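Genome packaging NTPase B204 (Sulfolobus turreted icosahedral virus 2, PDB 4KFU) probably hydrolyses ATP, as a P-loop ATPase of the FtsK-HerA superfamily, to power the packaging of viral DNA into the capsid. Local coordinates at residues A[38-43]-A[48-53]; A[71-76]-A[106-111]. All coordinates share one frame; numbering follows the deposited sequence.

Contact 1 of 2, residues A[38-43]-A[48-53]; sequences IDDHNL and SEYSKF. With ZN (zinc ion), chain L.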
loop_
_atom_site.group_PDB
_atom_site.type_symbol
_atom_site.label_atom_id
_atom_site.label_comp_id
_atom_site.label_asym_id
_atom_site.label_seq_id
_atom_site.Cartn_x
_atom_site.Cartn_y
_atom_site.Cartn_z
ATOM N N ILE A 38 -4.246 4.254 -8.381
ATOM C CA ILE A 38 -4.025 2.838 -8.081
ATOM C C ILE A 38 -3.142 2.135 -9.112
ATOM O O ILE A 38 -3.497 2.051 -10.303
ATOM C CB ILE A 38 -5.358 2.060 -7.977
ATOM C CG1 ILE A 38 -6.312 2.749 -6.993
ATOM C CG2 ILE A 38 -5.097 0.618 -7.576
ATOM C CD1 ILE A 38 -7.703 2.103 -6.931
ATOM N N ASP A 39 -2.004 1.622 -8.645
ATOM C CA ASP A 39 -1.096 0.804 -9.451
ATOM C C ASP A 39 -1.562 -0.644 -9.321
ATOM O O ASP A 39 -1.324 -1.297 -8.296
ATOM C CB ASP A 39 0.343 0.996 -8.941
ATOM C CG ASP A 39 1.369 0.103 -9.642
ATOM O OD1 ASP A 39 1.107 -0.410 -10.745
ATOM O OD2 ASP A 39 2.472 -0.097 -9.078
ATOM N N ASP A 40 -2.240 -1.132 -10.361
ATOM C CA ASP A 40 -2.961 -2.421 -10.346
ATOM C C ASP A 40 -2.222 -3.473 -11.184
ATOM O O ASP A 40 -1.900 -3.235 -12.356
ATOM C CB ASP A 40 -4.370 -2.193 -10.916
ATOM C CG ASP A 40 -5.341 -3.355 -10.649
ATOM O OD1 ASP A 40 -4.906 -4.493 -10.358
ATOM O OD2 ASP A 40 -6.563 -3.121 -10.758
ATOM N N HIS A 41 -1.960 -4.638 -10.601
ATOM C CA HIS A 41 -1.203 -5.672 -11.302
ATOM C C HIS A 41 -2.031 -6.901 -11.671
ATOM O O HIS A 41 -1.535 -7.815 -12.335
ATOM C CB HIS A 41 0.012 -6.083 -10.462
ATOM C CG HIS A 41 0.869 -4.920 -10.057
ATOM N ND1 HIS A 41 0.745 -4.295 -8.833
ATOM C CD2 HIS A 41 1.822 -4.243 -10.734
ATOM C CE1 HIS A 41 1.613 -3.298 -8.764
ATOM N NE2 HIS A 41 2.273 -3.238 -9.910
ATOM N N ASN A 42 -3.293 -6.906 -11.256
ATOM C CA ASN A 42 -4.148 -8.086 -11.395
ATOM C C ASN A 42 -5.228 -7.948 -12.461
ATOM O O ASN A 42 -6.192 -7.191 -12.282
ATOM C CB ASN A 42 -4.824 -8.407 -10.061
ATOM C CG ASN A 42 -3.899 -9.093 -9.090
ATOM O OD1 ASN A 42 -2.713 -9.281 -9.367
ATOM N ND2 ASN A 42 -4.436 -9.472 -7.929
ATOM N N LEU A 43 -5.074 -8.696 -13.552
ATOM C CA LEU A 43 -6.086 -8.732 -14.608
ATOM C C LEU A 43 -7.280 -9.604 -14.230
ATOM O O LEU A 43 -7.132 -10.634 -13.568
ATOM C CB LEU A 43 -5.488 -9.237 -15.922
ATOM C CG LEU A 43 -4.753 -8.210 -16.775
ATOM C CD1 LEU A 43 -4.343 -8.820 -18.121
ATOM C CD2 LEU A 43 -5.619 -6.967 -16.970
ATOM N N SER A 48 -9.226 -4.880 -14.917
ATOM C CA SER A 48 -8.357 -5.280 -13.818
ATOM C C SER A 48 -9.098 -5.180 -12.492
ATOM O O SER A 48 -10.210 -4.642 -12.431
ATOM C CB SER A 48 -7.086 -4.431 -13.799
ATOM O OG SER A 48 -7.392 -3.070 -13.565
ATOM N N GLU A 49 -8.479 -5.688 -11.429
ATOM C CA GLU A 49 -9.173 -5.826 -10.148
ATOM C C GLU A 49 -9.835 -4.532 -9.685
ATOM O O GLU A 49 -10.965 -4.539 -9.191
ATOM C CB GLU A 49 -8.229 -6.343 -9.062
ATOM C CG GLU A 49 -8.858 -6.280 -7.668
ATOM C CD GLU A 49 -8.073 -7.047 -6.620
ATOM O OE1 GLU A 49 -6.863 -7.309 -6.840
ATOM O OE2 GLU A 49 -8.671 -7.384 -5.571
ATOM N N TYR A 50 -9.153 -3.411 -9.883
ATOM C CA TYR A 50 -9.672 -2.141 -9.375
ATOM C C TYR A 50 -10.352 -1.260 -10.438
ATOM O O TYR A 50 -10.610 -0.080 -10.179
ATOM C CB TYR A 50 -8.541 -1.355 -8.696
ATOM C CG TYR A 50 -8.120 -1.923 -7.351
ATOM C CD1 TYR A 50 -8.708 -1.478 -6.167
ATOM C CD2 TYR A 50 -7.131 -2.893 -7.267
ATOM C CE1 TYR A 50 -8.314 -1.997 -4.917
ATOM C CE2 TYR A 50 -6.733 -3.416 -6.027
ATOM C CZ TYR A 50 -7.327 -2.959 -4.862
ATOM O OH TYR A 50 -6.932 -3.486 -3.640
ATOM N N SER A 51 -10.661 -1.829 -11.607
ATOM C CA SER A 51 -11.278 -1.067 -12.710
ATOM C C SER A 51 -12.483 -0.215 -12.307
ATOM O O SER A 51 -12.674 0.883 -12.814
ATOM C CB SER A 51 -11.670 -1.995 -13.868
ATOM O OG SER A 51 -10.531 -2.370 -14.617
ATOM N N LYS A 52 -13.287 -0.707 -11.376
ATOM C CA LYS A 52 -14.475 0.026 -10.965
ATOM C C LYS A 52 -14.181 1.255 -10.098
ATOM O O LYS A 52 -15.068 2.082 -9.862
ATOM C CB LYS A 52 -15.435 -0.918 -10.222
ATOM N N PHE A 53 -12.944 1.384 -9.628
ATOM C CA PHE A 53 -12.623 2.399 -8.621
ATOM C C PHE A 53 -12.053 3.722 -9.138
ATOM O O PHE A 53 -11.706 4.600 -8.341
ATOM C CB PHE A 53 -11.697 1.807 -7.555
ATOM C CG PHE A 53 -12.362 0.763 -6.718
ATOM C CD1 PHE A 53 -13.062 1.118 -5.580
ATOM C CD2 PHE A 53 -12.323 -0.571 -7.093
ATOM C CE1 PHE A 53 -13.694 0.155 -4.803
ATOM C CE2 PHE A 53 -12.961 -1.549 -6.329
ATOM C CZ PHE A 53 -13.647 -1.182 -5.181
HETATM ZN ZN ZN L . 3.185 -1.539 -10.669
#
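A polar contact between a strand end and a type I beta turn (Ser48 to Ser51), into which Asp40 reaches, joins strand 35-40 to the loop that follows it in this P-loop ATPase. Asp40 OD2 takes the backbone N-H of Tyr50 nearly along its C-O bond, OD2 to N 2.7 Å. Ser48 OG lies 2.9 Å from the same OD2. With CG anti to the backbone N (chi1 -166°), the carboxylate is carried toward the turn, while OD1 closes an Asx turn by accepting from Asn42 N at 3.0 Å. Aspartate suits this place because its two oxygens can accept from the amides of Asn42 and Tyr50, one in each segment. The backbones are bridged once, at Leu43 and Ser48, next to the bond from Glu49 N to Asn42 O, 2.9 Å. Beyond it the Asn42 amide and the Glu49 carboxylate lie side by side, almost coplanar, but share only a weak bond; Glu49 makes its stronger link, a salt bridge, with Lys22. On the apolar side the branched Ile38 uses both arms: CG2 sits over a face of the Tyr50 ring, offset toward the rim, and CD1 comes within 3.8 Å of Tyr50 CD1. The Tyr50 hydroxyl is hydrogen-bonded to Asp103. Two backbone amides, one on each oxygen of Asp40, would favour the ionised carboxylate.

Contact 2 of 2, residues A[71-76]-A[106-111]; sequences VYDRAK and YYHFKY. With ZN (zinc ion), chain L.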
loop_
_atom_site.group_PDB
_atom_site.type_symbol
_atom_site.label_atom_id
_atom_site.label_comp_id
_atom_site.label_asym_id
_atom_site.label_seq_id
_atom_site.Cartn_x
_atom_site.Cartn_y
_atom_site.Cartn_z
ATOM N N VAL A 71 -4.332 2.494 -12.894
ATOM C CA VAL A 71 -3.317 2.196 -13.884
ATOM C C VAL A 71 -3.030 0.700 -13.860
ATOM O O VAL A 71 -2.493 0.191 -12.875
ATOM C CB VAL A 71 -1.992 2.915 -13.538
ATOM C CG1 VAL A 71 -1.044 2.887 -14.729
ATOM C CG2 VAL A 71 -2.253 4.343 -13.070
ATOM N N TYR A 72 -3.364 -0.015 -14.930
ATOM C CA TYR A 72 -2.937 -1.407 -15.004
ATOM C C TYR A 72 -1.460 -1.476 -15.385
ATOM O O TYR A 72 -1.056 -0.946 -16.422
ATOM C CB TYR A 72 -3.762 -2.222 -15.998
ATOM C CG TYR A 72 -3.161 -3.592 -16.194
ATOM C CD1 TYR A 72 -3.228 -4.542 -15.187
ATOM C CD2 TYR A 72 -2.490 -3.923 -17.370
ATOM C CE1 TYR A 72 -2.659 -5.795 -15.339
ATOM C CE2 TYR A 72 -1.916 -5.181 -17.538
ATOM C CZ TYR A 72 -2.005 -6.111 -16.517
ATOM O OH TYR A 72 -1.443 -7.362 -16.665
ATOM N N ASP A 73 -0.660 -2.137 -14.552
ATOM C CA ASP A 73 0.790 -2.223 -14.760
ATOM C C ASP A 73 1.199 -3.571 -15.350
ATOM O O ASP A 73 1.277 -4.577 -14.640
ATOM C CB ASP A 73 1.532 -1.969 -13.443
ATOM C CG ASP A 73 3.039 -2.132 -13.566
ATOM O OD1 ASP A 73 3.582 -2.143 -14.694
ATOM O OD2 ASP A 73 3.696 -2.243 -12.514
ATOM N N ARG A 74 1.481 -3.566 -16.650
ATOM C CA ARG A 74 1.791 -4.774 -17.396
ATOM C C ARG A 74 3.249 -5.193 -17.229
ATOM O O ARG A 74 3.538 -6.367 -17.000
ATOM C CB ARG A 74 1.470 -4.556 -18.884
ATOM C CG ARG A 74 1.967 -5.656 -19.811
ATOM N N ALA A 75 4.162 -4.229 -17.339
ATOM C CA ALA A 75 5.599 -4.506 -17.261
ATOM C C ALA A 75 6.087 -4.910 -15.865
ATOM O O ALA A 75 7.027 -5.705 -15.743
ATOM C CB ALA A 75 6.396 -3.311 -17.776
ATOM N N LYS A 76 5.458 -4.350 -14.830
ATOM C CA LYS A 76 5.773 -4.658 -13.421
ATOM C C LYS A 76 7.249 -4.507 -13.076
ATOM O O LYS A 76 7.796 -5.300 -12.289
ATOM C CB LYS A 76 5.290 -6.072 -13.061
ATOM C CG LYS A 76 3.792 -6.270 -13.262
ATOM C CD LYS A 76 3.435 -7.745 -13.397
ATOM C CE LYS A 76 1.931 -7.941 -13.567
ATOM N NZ LYS A 76 1.403 -7.173 -14.731
ATOM N N TYR A 106 5.118 -6.091 -4.004
ATOM C CA TYR A 106 6.410 -6.771 -4.153
ATOM C C TYR A 106 7.002 -6.602 -5.551
ATOM O O TYR A 106 8.176 -6.894 -5.771
ATOM C CB TYR A 106 6.308 -8.256 -3.801
ATOM C CG TYR A 106 5.258 -8.998 -4.583
ATOM C CD1 TYR A 106 5.522 -9.484 -5.861
ATOM C CD2 TYR A 106 3.994 -9.213 -4.043
ATOM C CE1 TYR A 106 4.546 -10.166 -6.584
ATOM C CE2 TYR A 106 3.015 -9.890 -4.751
ATOM C CZ TYR A 106 3.293 -10.364 -6.017
ATOM O OH TYR A 106 2.305 -11.036 -6.704
ATOM N N TYR A 107 6.199 -6.159 -6.510
ATOM C CA TYR A 107 6.758 -5.918 -7.837
ATOM C C TYR A 107 7.764 -4.784 -7.841
ATOM O O TYR A 107 8.723 -4.817 -8.606
ATOM C CB TYR A 107 5.654 -5.629 -8.848
ATOM C CG TYR A 107 4.871 -6.860 -9.181
ATOM C CD1 TYR A 107 5.484 -7.949 -9.800
ATOM C CD2 TYR A 107 3.531 -6.953 -8.856
ATOM C CE1 TYR A 107 4.764 -9.101 -10.096
ATOM C CE2 TYR A 107 2.805 -8.093 -9.148
ATOM C CZ TYR A 107 3.423 -9.165 -9.766
ATOM O OH TYR A 107 2.690 -10.303 -10.049
ATOM N N HIS A 108 7.552 -3.790 -6.980
ATOM C CA HIS A 108 8.378 -2.571 -7.007
ATOM C C HIS A 108 9.235 -2.390 -5.761
ATOM O O HIS A 108 10.188 -1.605 -5.762
ATOM C CB HIS A 108 7.475 -1.347 -7.182
ATOM C CG HIS A 108 6.628 -1.401 -8.417
ATOM N ND1 HIS A 108 7.150 -1.732 -9.650
ATOM C CD2 HIS A 108 5.316 -1.151 -8.609
ATOM C CE1 HIS A 108 6.179 -1.702 -10.551
ATOM N NE2 HIS A 108 5.064 -1.348 -9.949
ATOM N N PHE A 109 8.874 -3.095 -4.692
ATOM C CA PHE A 109 9.555 -2.933 -3.402
ATOM C C PHE A 109 10.069 -4.273 -2.867
ATOM O O PHE A 109 10.095 -4.512 -1.652
ATOM C CB PHE A 109 8.597 -2.321 -2.382
ATOM C CG PHE A 109 8.162 -0.910 -2.701
ATOM C CD1 PHE A 109 7.136 -0.668 -3.612
ATOM C CD2 PHE A 109 8.737 0.172 -2.044
ATOM C CE1 PHE A 109 6.715 0.619 -3.881
ATOM C CE2 PHE A 109 8.322 1.469 -2.313
ATOM C CZ PHE A 109 7.310 1.694 -3.234
ATOM N N LYS A 110 10.474 -5.151 -3.776
ATOM C CA LYS A 110 10.825 -6.516 -3.408
ATOM C C LYS A 110 12.040 -6.579 -2.477
ATOM O O LYS A 110 12.979 -5.803 -2.616
ATOM C CB LYS A 110 11.094 -7.335 -4.681
ATOM C CG LYS A 110 10.849 -8.814 -4.504
ATOM C CD LYS A 110 11.486 -9.643 -5.616
ATOM C CE LYS A 110 11.437 -11.132 -5.249
ATOM N NZ LYS A 110 12.028 -12.024 -6.294
ATOM N N TYR A 111 12.011 -7.486 -1.509
ATOM C CA TYR A 111 13.200 -7.786 -0.709
ATOM C C TYR A 111 14.406 -8.027 -1.630
ATOM O O TYR A 111 14.313 -8.784 -2.609
ATOM C CB TYR A 111 12.948 -9.025 0.153
ATOM C CG TYR A 111 14.088 -9.412 1.082
ATOM C CD1 TYR A 111 14.832 -8.443 1.752
ATOM C CD2 TYR A 111 14.405 -10.751 1.301
ATOM C CE1 TYR A 111 15.864 -8.796 2.598
ATOM C CE2 TYR A 111 15.439 -11.119 2.160
ATOM C CZ TYR A 111 16.165 -10.135 2.804
ATOM O OH TYR A 111 17.193 -10.485 3.654
HETATM ZN ZN ZN L . 3.185 -1.539 -10.669
#
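The ring of Tyr107 has Lys76 CD over one face and Tyr106 CE1 over the opposite face, both offset toward the rim, while the imidazole of His108 meets Asp73 OD2 at its edge and has Tyr107 CB above its centre. Asp73 and His108 supply two of the four residues of a zinc site beyond the C-terminal ends of strands 68-72 and 98-102 of the P-loop ATPase core, joining the loops that follow them. Asp73 OD2 and His108 NE2 each bind zinc at 2.0 Å. The two side chains approach from opposite directions with carboxylate and ring nearly coplanar, 14° apart, and their 3.0 Å separation between OD2 and NE2 reflects the shared metal, not a hydrogen bond. Imidazole nitrogen and carboxylate oxygen are both common zinc ligands; Asp39 and His41 complete the site. The other aspartate oxygen, OD1, is met from above the carboxylate plane by Lys76 N, 2.9 Å, an Asx motif that would limit rotation of the zinc-binding carboxylate. Lysine serves Tyr107 with its aliphatic stem: CB is 3.8 Å from Tyr107 CD1, and CD stands 4.0 Å from the ring centroid in a CH-pi contact. The chain then bends at its last torsion (chi4 56°), turning the ammonium back toward its own loop, where NZ donates to a lone pair of Asp73 O at 2.6 Å.

Overall arrangement
Contacts 1 and 2 follow one another along the chain, their centres 12 Å apart, and their first segments, 38-43 and 71-76, run from neighbouring sheet strands 35-40 and 68-72. Probable backbone hydrogen bonds, Ile38 O to Val71 N and Asp40 O to Asp73 N, both 2.8 Å, join them, and each supplies two of the four zinc-binding residues. Alternation along strand 35-40 divides the labour: Asp39 turns to the metal, while Ile38 and Asp40 turn to the 48-53 loop. That loop borders the nucleotide site: the Glu49 side chain lies about 4 Å from a bound magnesium ion and that of Asn42 about 4 Å from bound AMPPCP, whereas the Tyr107 side chain is about 10 Å from AMPPCP.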